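Local coordinates for protein GrgF (Penicillium sp. sh18, PDB 6LZH) that acts as a polyketide transferase of the alpha/beta hydrolase fold, serving the fungal pathway that builds the furanone polyketide gregatin A, at residues L249-F252 with E253-E257; D286-K289 with R290-F294; L186-A189 with A190-P194; A88-L91 with H92-V95. All coordinates share one frame; numbering follows the deposited sequence.

Overall arrangement
Contacts 1, 2 and 4 lie on helices packed against the central mixed sheet of an alpha/beta hydrolase, and contact 3 on a helix of the probable cap insertion; each is local, along one helix or round its C-terminal end. Contact 3 is the one closest to the catalytic machinery: the side chain of Met192 comes within about 3 Å of that of His269, and that of Leu188 within about 4 Å of that of Cys115. In contact 1 the side chain of Leu249 is about 9 Å from that of Asp240. Contacts 2 and 4 lie away from the active site. Contacts 2 and 3, centres 35 Å apart, fall on opposite sides of the chain's centre, while contact 4 faces the second subunit.

Contact 1. Residues L249-F252 with E253-E257; sequences LNCF and EHMKE
Asn250 O takes two hydrogen bonds from the same residue, His254. The backbone N of His254 reaches Asn250 O at 3.1 Å as an ordinary helical bond, while ring atom ND1 of His254 meets Asn250 O at 2.8 Å from the other face of the carbonyl. The ND1 bond is almost straight (N-H...O 170°), and the oxygen lies in the plane of the imidazole. Seen from the carbonyl, however, ND1 stands well above the plane, 47° out of it. With CG beside its own backbone N (chi1 -78°), His254 folds its ring back along the preceding turn, where this bond fixes the ring's rotation.

One residue further on, Met255 leaves the helix. Its N keeps a bond to Phe252 O at 3.1 Å but holds Cys251 O only weakly. On the inner side, SD of Met255 lies 4.4 Å from SG of Cys251 and obliquely beside the Phe252 ring, 5.4 Å from its centroid, a Met-aromatic contact. Both sulfur side chains and the Phe252 ring pack on Met234 of strand 232-237, joining the end of helix 245-254 to the central sheet within the unit that runs on to strand 259-264.

Lys259 closes the helix from outside, binding Phe252 O and Met255 O through NZ and meeting the Phe252 ring as a cation-pi partner. The chemistry implies that ND1 of His254 carries a proton here, and that the positive charge of Lys259, set at the carbonyl end of the helix, probably offsets the partial negative charge gathered there.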
loop_
_atom_site.group_PDB
_atom_site.type_symbol
_atom_site.label_atom_id
_atom_site.label_comp_id
_atom_site.label_asym_id
_atom_site.label_seq_id
_atom_site.Cartn_x
_atom_site.Cartn_y
_atom_site.Cartn_z
ATOM N N LEU A 249 -11.525 8.617 -17.349
ATOM C CA LEU A 249 -12.691 9.444 -17.039
ATOM C C LEU A 249 -13.377 8.958 -15.775
ATOM O O LEU A 249 -13.908 9.765 -15.004
ATOM C CB LEU A 249 -13.668 9.442 -18.213
ATOM C CG LEU A 249 -13.066 10.103 -19.466
ATOM C CD1 LEU A 249 -14.095 10.236 -20.580
ATOM C CD2 LEU A 249 -12.450 11.461 -19.111
ATOM N N ASN A 250 -13.341 7.648 -15.535
ATOM C CA ASN A 250 -13.835 7.112 -14.272
ATOM C C ASN A 250 -13.067 7.709 -13.100
ATOM O O ASN A 250 -13.660 8.147 -12.109
ATOM C CB ASN A 250 -13.728 5.583 -14.291
ATOM C CG ASN A 250 -14.870 4.933 -15.085
ATOM O OD1 ASN A 250 -15.884 5.585 -15.364
ATOM N ND2 ASN A 250 -14.720 3.654 -15.438
ATOM N N CYS A 251 -11.744 7.778 -13.219
ATOM C CA CYS A 251 -10.953 8.417 -12.175
ATOM C C CYS A 251 -11.345 9.887 -12.013
ATOM O O CYS A 251 -11.563 10.368 -10.889
ATOM C CB CYS A 251 -9.466 8.258 -12.493
ATOM S SG CYS A 251 -8.360 8.876 -11.191
ATOM N N PHE A 252 -11.447 10.619 -13.129
ATOM C CA PHE A 252 -11.877 12.017 -13.054
ATOM C C PHE A 252 -13.232 12.139 -12.363
ATOM O O PHE A 252 -13.447 13.055 -11.562
ATOM C CB PHE A 252 -11.939 12.650 -14.444
ATOM C CG PHE A 252 -12.131 14.156 -14.420
ATOM C CD1 PHE A 252 -11.044 14.994 -14.205
ATOM C CD2 PHE A 252 -13.386 14.730 -14.593
ATOM C CE1 PHE A 252 -11.191 16.366 -14.149
ATOM C CE2 PHE A 252 -13.552 16.141 -14.557
ATOM C CZ PHE A 252 -12.443 16.947 -14.323
ATOM N N GLU A 253 -14.150 11.216 -12.651
ATOM C CA GLU A 253 -15.473 11.302 -12.046
ATOM C C GLU A 253 -15.407 11.123 -10.534
ATOM O O GLU A 253 -16.189 11.744 -9.808
ATOM C CB GLU A 253 -16.407 10.282 -12.699
ATOM C CG GLU A 253 -16.753 10.685 -14.133
ATOM C CD GLU A 253 -17.724 9.756 -14.829
ATOM O OE1 GLU A 253 -18.912 9.736 -14.442
ATOM O OE2 GLU A 253 -17.304 9.064 -15.780
ATOM N N HIS A 254 -14.447 10.331 -10.036
ATOM C CA HIS A 254 -14.281 10.127 -8.597
ATOM C C HIS A 254 -13.615 11.306 -7.900
ATOM O O HIS A 254 -13.707 11.419 -6.673
ATOM C CB HIS A 254 -13.462 8.859 -8.330
ATOM C CG HIS A 254 -14.251 7.598 -8.471
ATOM N ND1 HIS A 254 -14.458 6.981 -9.685
ATOM C CD2 HIS A 254 -14.889 6.839 -7.549
ATOM C CE1 HIS A 254 -15.184 5.890 -9.503
ATOM N NE2 HIS A 254 -15.461 5.783 -8.216
ATOM N N MET A 255 -12.955 12.188 -8.643
ATOM C CA MET A 255 -12.335 13.344 -8.023
ATOM C C MET A 255 -13.376 14.425 -7.694
ATOM O O MET A 255 -14.453 14.505 -8.295
ATOM C CB MET A 255 -11.242 13.912 -8.940
ATOM C CG MET A 255 -10.083 12.926 -9.141
ATOM S SD MET A 255 -9.126 13.220 -10.646
ATOM C CE MET A 255 -8.464 14.846 -10.331
ATOM N N LYS A 256 -13.036 15.268 -6.725
ATOM C CA LYS A 256 -13.854 16.427 -6.386
ATOM C C LYS A 256 -13.332 17.695 -7.065
ATOM O O LYS A 256 -12.169 17.777 -7.481
ATOM C CB LYS A 256 -13.885 16.635 -4.874
ATOM C CG LYS A 256 -14.656 15.559 -4.095
ATOM C CD LYS A 256 -14.248 15.624 -2.625
ATOM C CE LYS A 256 -15.396 15.365 -1.671
ATOM N NZ LYS A 256 -15.855 13.950 -1.708
ATOM N N GLU A 257 -14.208 18.705 -7.155
ATOM C CA GLU A 257 -13.776 20.043 -7.561
ATOM C C GLU A 257 -12.865 20.624 -6.481
ATOM O O GLU A 257 -13.027 20.313 -5.302
ATOM C CB GLU A 257 -14.981 20.967 -7.775
ATOM C CG GLU A 257 -15.879 20.614 -8.979
ATOM C CD GLU A 257 -15.158 20.756 -10.301
ATOM O OE1 GLU A 257 -14.179 21.544 -10.370
ATOM O OE2 GLU A 257 -15.580 20.090 -11.271
#

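Contact 2. Residues D286-K289 with R290-F294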
loop_
_atom_site.group_PDB
_atom_site.type_symbol
_atom_site.label_atom_id
_atom_site.label_comp_id
_atom_site.label_asym_id
_atom_site.label_seq_id
_atom_site.Cartn_x
_atom_site.Cartn_y
_atom_site.Cartn_z
ATOM N N ASP A 286 -1.668 27.442 -18.712
ATOM C CA ASP A 286 -2.740 28.334 -18.277
ATOM C C ASP A 286 -3.385 27.826 -16.989
ATOM O O ASP A 286 -3.672 28.607 -16.073
ATOM C CB ASP A 286 -3.789 28.464 -19.388
ATOM C CG ASP A 286 -4.786 29.570 -19.112
ATOM O OD1 ASP A 286 -4.378 30.746 -19.168
ATOM O OD2 ASP A 286 -5.968 29.270 -18.806
ATOM N N PHE A 287 -3.616 26.514 -16.906
ATOM C CA PHE A 287 -4.100 25.905 -15.669
ATOM C C PHE A 287 -3.187 26.247 -14.500
ATOM O O PHE A 287 -3.646 26.697 -13.449
ATOM C CB PHE A 287 -4.201 24.393 -15.855
ATOM C CG PHE A 287 -4.459 23.637 -14.585
ATOM C CD1 PHE A 287 -5.737 23.549 -14.060
ATOM C CD2 PHE A 287 -3.422 23.001 -13.914
ATOM C CE1 PHE A 287 -5.980 22.833 -12.878
ATOM C CE2 PHE A 287 -3.669 22.281 -12.726
ATOM C CZ PHE A 287 -4.928 22.209 -12.219
ATOM N N LEU A 288 -1.881 26.039 -14.674
ATOM C CA LEU A 288 -0.924 26.355 -13.617
ATOM C C LEU A 288 -0.920 27.843 -13.279
ATOM O O LEU A 288 -0.816 28.213 -12.101
ATOM C CB LEU A 288 0.475 25.893 -14.026
ATOM C CG LEU A 288 0.681 24.362 -14.175
ATOM C CD1 LEU A 288 2.087 24.018 -14.656
ATOM C CD2 LEU A 288 0.379 23.593 -12.877
ATOM N N LYS A 289 -0.994 28.713 -14.296
ATOM C CA LYS A 289 -0.970 30.155 -14.034
ATOM C C LYS A 289 -2.196 30.582 -13.244
ATOM O O LYS A 289 -2.091 31.366 -12.294
ATOM C CB LYS A 289 -0.882 30.942 -15.349
ATOM C CG LYS A 289 0.487 30.912 -15.999
ATOM C CD LYS A 289 0.500 31.652 -17.343
ATOM C CE LYS A 289 1.511 32.791 -17.303
ATOM N NZ LYS A 289 1.883 33.322 -18.650
ATOM N N ARG A 290 -3.366 30.053 -13.608
ATOM C CA ARG A 290 -4.597 30.430 -12.927
ATOM C C ARG A 290 -4.612 29.962 -11.470
ATOM O O ARG A 290 -5.049 30.703 -10.586
ATOM C CB ARG A 290 -5.805 29.871 -13.694
ATOM C CG ARG A 290 -6.029 30.533 -15.050
ATOM C CD ARG A 290 -7.351 30.087 -15.685
ATOM N NE ARG A 290 -7.228 28.798 -16.366
ATOM C CZ ARG A 290 -7.630 27.636 -15.856
ATOM N NH1 ARG A 290 -8.203 27.575 -14.658
ATOM N NH2 ARG A 290 -7.480 26.528 -16.555
ATOM N N HIS A 291 -4.115 28.755 -11.192
ATOM C CA HIS A 291 -4.266 28.190 -9.852
ATOM C C HIS A 291 -3.082 28.464 -8.929
ATOM O O HIS A 291 -3.261 28.508 -7.706
ATOM C CB HIS A 291 -4.503 26.679 -9.947
ATOM C CG HIS A 291 -5.882 26.328 -10.412
ATOM N ND1 HIS A 291 -6.993 26.453 -9.602
ATOM C CD2 HIS A 291 -6.333 25.869 -11.605
ATOM C CE1 HIS A 291 -8.071 26.092 -10.280
ATOM N NE2 HIS A 291 -7.697 25.738 -11.501
ATOM N N MET A 292 -1.874 28.602 -9.466
ATOM C CA MET A 292 -0.711 28.959 -8.656
ATOM C C MET A 292 -0.388 30.450 -8.710
ATOM O O MET A 292 0.557 30.889 -8.044
ATOM C CB MET A 292 0.511 28.146 -9.097
ATOM C CG MET A 292 0.287 26.632 -9.087
ATOM S SD MET A 292 1.802 25.636 -8.875
ATOM C CE MET A 292 2.710 26.073 -10.372
ATOM N N ALA A 293 -1.140 31.226 -9.504
ATOM C CA ALA A 293 -1.051 32.685 -9.583
ATOM C C ALA A 293 0.332 33.183 -9.986
ATOM O O ALA A 293 1.120 33.598 -9.129
ATOM C CB ALA A 293 -1.465 33.319 -8.249
ATOM N N PHE A 294 0.635 33.146 -11.286
ATOM C CA PHE A 294 1.869 33.714 -11.820
ATOM C C PHE A 294 1.725 34.044 -13.309
ATOM O O PHE A 294 0.658 33.809 -13.892
ATOM C CB PHE A 294 3.053 32.764 -11.594
ATOM C CG PHE A 294 2.990 31.480 -12.399
ATOM C CD1 PHE A 294 2.391 30.348 -11.867
ATOM C CD2 PHE A 294 3.564 31.400 -13.667
ATOM C CE1 PHE A 294 2.344 29.147 -12.591
ATOM C CE2 PHE A 294 3.528 30.216 -14.393
ATOM C CZ PHE A 294 2.908 29.079 -13.851
HETATM O O HOH W 1 -7.100 26.811 -19.345
#
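Phe287 and His291, one turn apart on helix 277-292, bring their rings together obliquely in the last helix of this alpha/beta hydrolase fold. CE1 of Phe287 approaches CD2 of His291 to 3.3 Å, the planes inclined at 53°. The tight side is formed by the buried Phe287, Leu288 and Met292: Phe287 and Leu288 pack on Ile135 of strand 133-137, and Leu288 CD2 touches Met292 CE at 4.2 Å. The far end of the His291 ring is anchored by Glu260, which accepts from NE2.

Asp286 and Arg290, with a bridging water, and the exposed Lys289 form the looser solvent side. NE of Arg290 forms a salt bridge with Asp286 OD2 at 2.8 Å; the oxygen lies in the guanidinium plane, yet the nitrogen stands above the carboxylate plane. The water donates to Asp286 OD2 and accepts from Arg290 NH2, which also pairs with Glu260. With partners on NE and NH2, the guanidinium is probably held against turning.

Beyond Met292, Ala293 takes a positive phi and turns the chain back, so that the C-terminal Phe294 lies alongside the helix it has just left. The backbone bonds from Ala293 N and Phe294 N to Lys289 O are weak; the ring adds a contact of CZ with Leu288 CB. The aliphatic part of Lys289 crosses the ring at about a right angle, with CG over one face, 3.8 Å from the centroid of Phe294, in a CH-pi contact.

Contact 3. Residues L186-A189 with A190-P194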
loop_
_atom_site.group_PDB
_atom_site.type_symbol
_atom_site.label_atom_id
_atom_site.label_comp_id
_atom_site.label_asym_id
_atom_site.label_seq_id
_atom_site.Cartn_x
_atom_site.Cartn_y
_atom_site.Cartn_z
ATOM N N LEU A 186 -0.008 -6.789 -18.185
ATOM C CA LEU A 186 1.121 -6.222 -18.912
ATOM C C LEU A 186 0.787 -5.780 -20.334
ATOM O O LEU A 186 1.712 -5.507 -21.109
ATOM C CB LEU A 186 2.278 -7.229 -18.947
ATOM C CG LEU A 186 3.059 -7.406 -17.637
ATOM C CD1 LEU A 186 4.413 -8.051 -17.897
ATOM C CD2 LEU A 186 3.223 -6.066 -16.922
ATOM N N GLN A 187 -0.493 -5.677 -20.703
ATOM C CA GLN A 187 -0.801 -5.368 -22.101
ATOM C C GLN A 187 -0.394 -3.945 -22.472
ATOM O O GLN A 187 0.100 -3.712 -23.582
ATOM C CB GLN A 187 -2.283 -5.592 -22.408
ATOM C CG GLN A 187 -2.517 -5.850 -23.897
ATOM C CD GLN A 187 -3.941 -6.226 -24.235
ATOM O OE1 GLN A 187 -4.196 -6.955 -25.194
ATOM N NE2 GLN A 187 -4.883 -5.721 -23.448
ATOM N N LEU A 188 -0.604 -2.978 -21.573
ATOM C CA LEU A 188 -0.131 -1.624 -21.856
ATOM C C LEU A 188 1.358 -1.632 -22.161
ATOM O O LEU A 188 1.820 -0.983 -23.111
ATOM C CB LEU A 188 -0.410 -0.691 -20.679
ATOM C CG LEU A 188 0.246 0.685 -20.878
ATOM C CD1 LEU A 188 -0.645 1.700 -20.306
ATOM C CD2 LEU A 188 1.631 0.830 -20.246
ATOM N N ALA A 189 2.130 -2.331 -21.324
ATOM C CA ALA A 189 3.576 -2.395 -21.508
ATOM C C ALA A 189 3.924 -3.055 -22.837
ATOM O O ALA A 189 4.736 -2.537 -23.613
ATOM C CB ALA A 189 4.219 -3.150 -20.338
ATOM N N ALA A 190 3.291 -4.193 -23.128
ATOM C CA ALA A 190 3.597 -4.904 -24.362
ATOM C C ALA A 190 3.156 -4.113 -25.589
ATOM O O ALA A 190 3.741 -4.270 -26.669
ATOM C CB ALA A 190 2.940 -6.283 -24.332
ATOM N N GLU A 191 2.130 -3.266 -25.443
ATOM C CA GLU A 191 1.669 -2.432 -26.552
ATOM C C GLU A 191 2.575 -1.233 -26.771
ATOM O O GLU A 191 2.810 -0.827 -27.914
ATOM C CB GLU A 191 0.248 -1.935 -26.292
ATOM C CG GLU A 191 -0.836 -2.762 -26.927
ATOM C CD GLU A 191 -2.190 -2.477 -26.314
ATOM O OE1 GLU A 191 -3.064 -3.368 -26.365
ATOM O OE2 GLU A 191 -2.371 -1.361 -25.778
ATOM N N MET A 192 3.059 -0.627 -25.691
ATOM C CA MET A 192 3.862 0.582 -25.828
ATOM C C MET A 192 5.281 0.270 -26.277
ATOM O O MET A 192 5.862 1.033 -27.059
ATOM C CB MET A 192 3.871 1.355 -24.510
ATOM C CG MET A 192 2.502 1.902 -24.142
ATOM S SD MET A 192 2.075 3.322 -25.176
ATOM C CE MET A 192 1.083 2.549 -26.458
ATOM N N MET A 193 5.845 -0.845 -25.805
ATOM C CA MET A 193 7.257 -1.152 -26.043
ATOM C C MET A 193 7.653 -1.096 -27.518
ATOM O O MET A 193 8.643 -0.417 -27.840
ATOM C CB MET A 193 7.590 -2.518 -25.416
ATOM C CG MET A 193 8.804 -3.230 -26.028
ATOM S SD MET A 193 9.061 -4.898 -25.364
ATOM C CE MET A 193 7.704 -5.796 -26.114
ATOM N N PRO A 194 6.944 -1.738 -28.454
ATOM C CA PRO A 194 7.389 -1.664 -29.856
ATOM C C PRO A 194 7.333 -0.259 -30.440
ATOM O O PRO A 194 8.209 0.098 -31.231
ATOM C CB PRO A 194 6.428 -2.619 -30.573
ATOM C CG PRO A 194 5.911 -3.510 -29.514
ATOM C CD PRO A 194 5.785 -2.634 -28.320
#
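Glu191 lies one turn beyond Gln187, and its side chain leans back on it. CB of Glu191 starts 3.2 Å from Gln187 O, the carbonyl that also accepts the backbone N of Glu191 at 2.8 Å. CG remains near the same oxygen, and beyond it the chain is extended, carrying the carboxylate past the helix backbone. CD of Glu191 is still closest to Gln187 O, at 3.8 Å, and it is OE1 that lies against the glutamine side chain, 3.5 Å from CG of Gln187, a contact with its aliphatic part. The amide and carboxylate planes are inclined at 33°. At the tip, OE2 reaches outside the helix to a weak hydrogen bond with Ser242 OG.

A second pair lies on the side facing the catalytic residues. CG of Leu188, anti to its backbone nitrogen (chi1 172°), directs the branch so that CD2 meets CG of Met192 at 4.1 Å. Met192 then bends at chi2 and chi3, its end leaving Leu188 to touch Ser242 and the active-site His269. Leu188 in turn touches Cys243 and comes close to the nucleophile Cys115. Apolar atoms of one helical turn therefore line the neighbourhood of the catalytic cysteine and histidine.

Helix 187-198 falls in the chain between strands 172-174 and 206-208, which pair as a small antiparallel sheet. All three belong to the insertion between the central strands 133-137 and 232-237, the place where alpha/beta hydrolases commonly carry a cap, and Ala189 packs on Tyr175 of the loop just after strand 172-174.

Contact 4. Residues A88-L91 with H92-V95; sequences AEHL and HDAV
The ring of His92 turns one face to the carbonyl of Ala88 on helix 84-99, which in this alpha/beta hydrolase follows strand 62-66 in the chain and precedes strand 108-114. The backbone bonds are the regular ones of an alpha-helix but not uniform: His92 N to Ala88 O is stretched to 3.3 Å, whereas Ala94 N to His90 O is 2.8 Å. Val95 N to Leu91 O closes the series at 2.9 Å.

Apolar packing belongs to the inner side. Leu91 touches Ile36 of strand 32-38 as well as Val120 and Ala124 of helix 116-127; Ala94 meets Ile36 together with Leu64 and Tyr66 of strand 62-66. These small and branched groups seat the helix on the central sheet.

Polar side chains turn to other partners. His90 and Asp93 come near each other, CD2 of His90 lying 4.0 Å from OD2 of Asp93, yet each is held from outside: His90 NE2 by Asp17, and Asp93 OD2 by the backbone of Leu16 and by Arg161 of the second subunit. The same Arg161 also forms a salt bridge with Glu89, so a single cation from the neighbouring chain probably relieves the repulsion between two carboxylates one turn apart.

The aromatic part is His92, whose NE2 is hydrogen-bonded to Tyr213 OH of the second subunit while the two rings meet nearly at a right angle. With CG beside the backbone N (chi1 -48°), the imidazole stays close to the helix, and Ala88 O sits 3.4 Å above the plane of the His92 ring, over its centre.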
loop_
_atom_site.group_PDB
_atom_site.type_symbol
_atom_site.label_atom_id
_atom_site.label_comp_id
_atom_site.label_asym_id
_atom_site.label_seq_id
_atom_site.Cartn_x
_atom_site.Cartn_y
_atom_site.Cartn_z
ATOM N N ALA A 88 4.695 7.527 -4.669
ATOM C CA ALA A 88 3.999 8.715 -4.189
ATOM C C ALA A 88 4.691 9.274 -2.960
ATOM O O ALA A 88 4.841 10.492 -2.824
ATOM C CB ALA A 88 2.539 8.380 -3.860
ATOM N N GLU A 89 5.083 8.394 -2.027
ATOM C CA GLU A 89 5.822 8.850 -0.854
ATOM C C GLU A 89 7.078 9.596 -1.268
ATOM O O GLU A 89 7.423 10.629 -0.682
ATOM C CB GLU A 89 6.190 7.661 0.027
ATOM C CG GLU A 89 5.084 7.183 0.934
ATOM C CD GLU A 89 5.574 6.060 1.824
ATOM O OE1 GLU A 89 6.361 6.316 2.764
ATOM O OE2 GLU A 89 5.206 4.920 1.545
ATOM N N HIS A 90 7.766 9.090 -2.285
ATOM C CA HIS A 90 9.007 9.716 -2.715
ATOM C C HIS A 90 8.754 11.094 -3.309
ATOM O O HIS A 90 9.616 11.970 -3.219
ATOM C CB HIS A 90 9.721 8.796 -3.698
ATOM C CG HIS A 90 10.350 7.607 -3.045
ATOM N ND1 HIS A 90 10.900 6.564 -3.761
ATOM C CD2 HIS A 90 10.521 7.298 -1.735
ATOM C CE1 HIS A 90 11.381 5.665 -2.921
ATOM N NE2 HIS A 90 11.165 6.087 -1.686
ATOM N N LEU A 91 7.571 11.314 -3.894
ATOM C CA LEU A 91 7.228 12.654 -4.374
ATOM C C LEU A 91 7.063 13.637 -3.220
ATOM O O LEU A 91 7.364 14.829 -3.376
ATOM C CB LEU A 91 5.954 12.613 -5.208
ATOM C CG LEU A 91 6.115 12.123 -6.642
ATOM C CD1 LEU A 91 4.743 12.045 -7.304
ATOM C CD2 LEU A 91 7.040 13.058 -7.443
ATOM N N HIS A 92 6.602 13.169 -2.055
ATOM C CA HIS A 92 6.636 14.029 -0.868
ATOM C C HIS A 92 8.076 14.390 -0.495
ATOM O O HIS A 92 8.362 15.520 -0.079
ATOM C CB HIS A 92 5.968 13.350 0.328
ATOM C CG HIS A 92 4.624 12.750 0.042
ATOM N ND1 HIS A 92 3.750 13.277 -0.886
ATOM C CD2 HIS A 92 4.009 11.659 0.564
ATOM C CE1 HIS A 92 2.648 12.544 -0.915
ATOM N NE2 HIS A 92 2.777 11.560 -0.040
ATOM N N ASP A 93 8.995 13.437 -0.620
ATOM C CA ASP A 93 10.393 13.736 -0.324
ATOM C C ASP A 93 10.973 14.679 -1.371
ATOM O O ASP A 93 11.797 15.550 -1.052
ATOM C CB ASP A 93 11.206 12.434 -0.246
ATOM C CG ASP A 93 10.760 11.542 0.902
ATOM O OD1 ASP A 93 10.145 12.085 1.848
ATOM O OD2 ASP A 93 11.011 10.300 0.850
ATOM N N ALA A 94 10.532 14.539 -2.617
ATOM C CA ALA A 94 10.969 15.464 -3.659
ATOM C C ALA A 94 10.477 16.882 -3.380
ATOM O O ALA A 94 11.235 17.847 -3.531
ATOM C CB ALA A 94 10.479 14.971 -5.024
ATOM N N VAL A 95 9.215 17.027 -2.952
ATOM C CA VAL A 95 8.689 18.349 -2.607
ATOM C C VAL A 95 9.512 18.962 -1.470
ATOM O O VAL A 95 9.897 20.136 -1.524
ATOM C CB VAL A 95 7.194 18.248 -2.241
ATOM C CG1 VAL A 95 6.724 19.491 -1.457
ATOM C CG2 VAL A 95 6.327 18.013 -3.482
#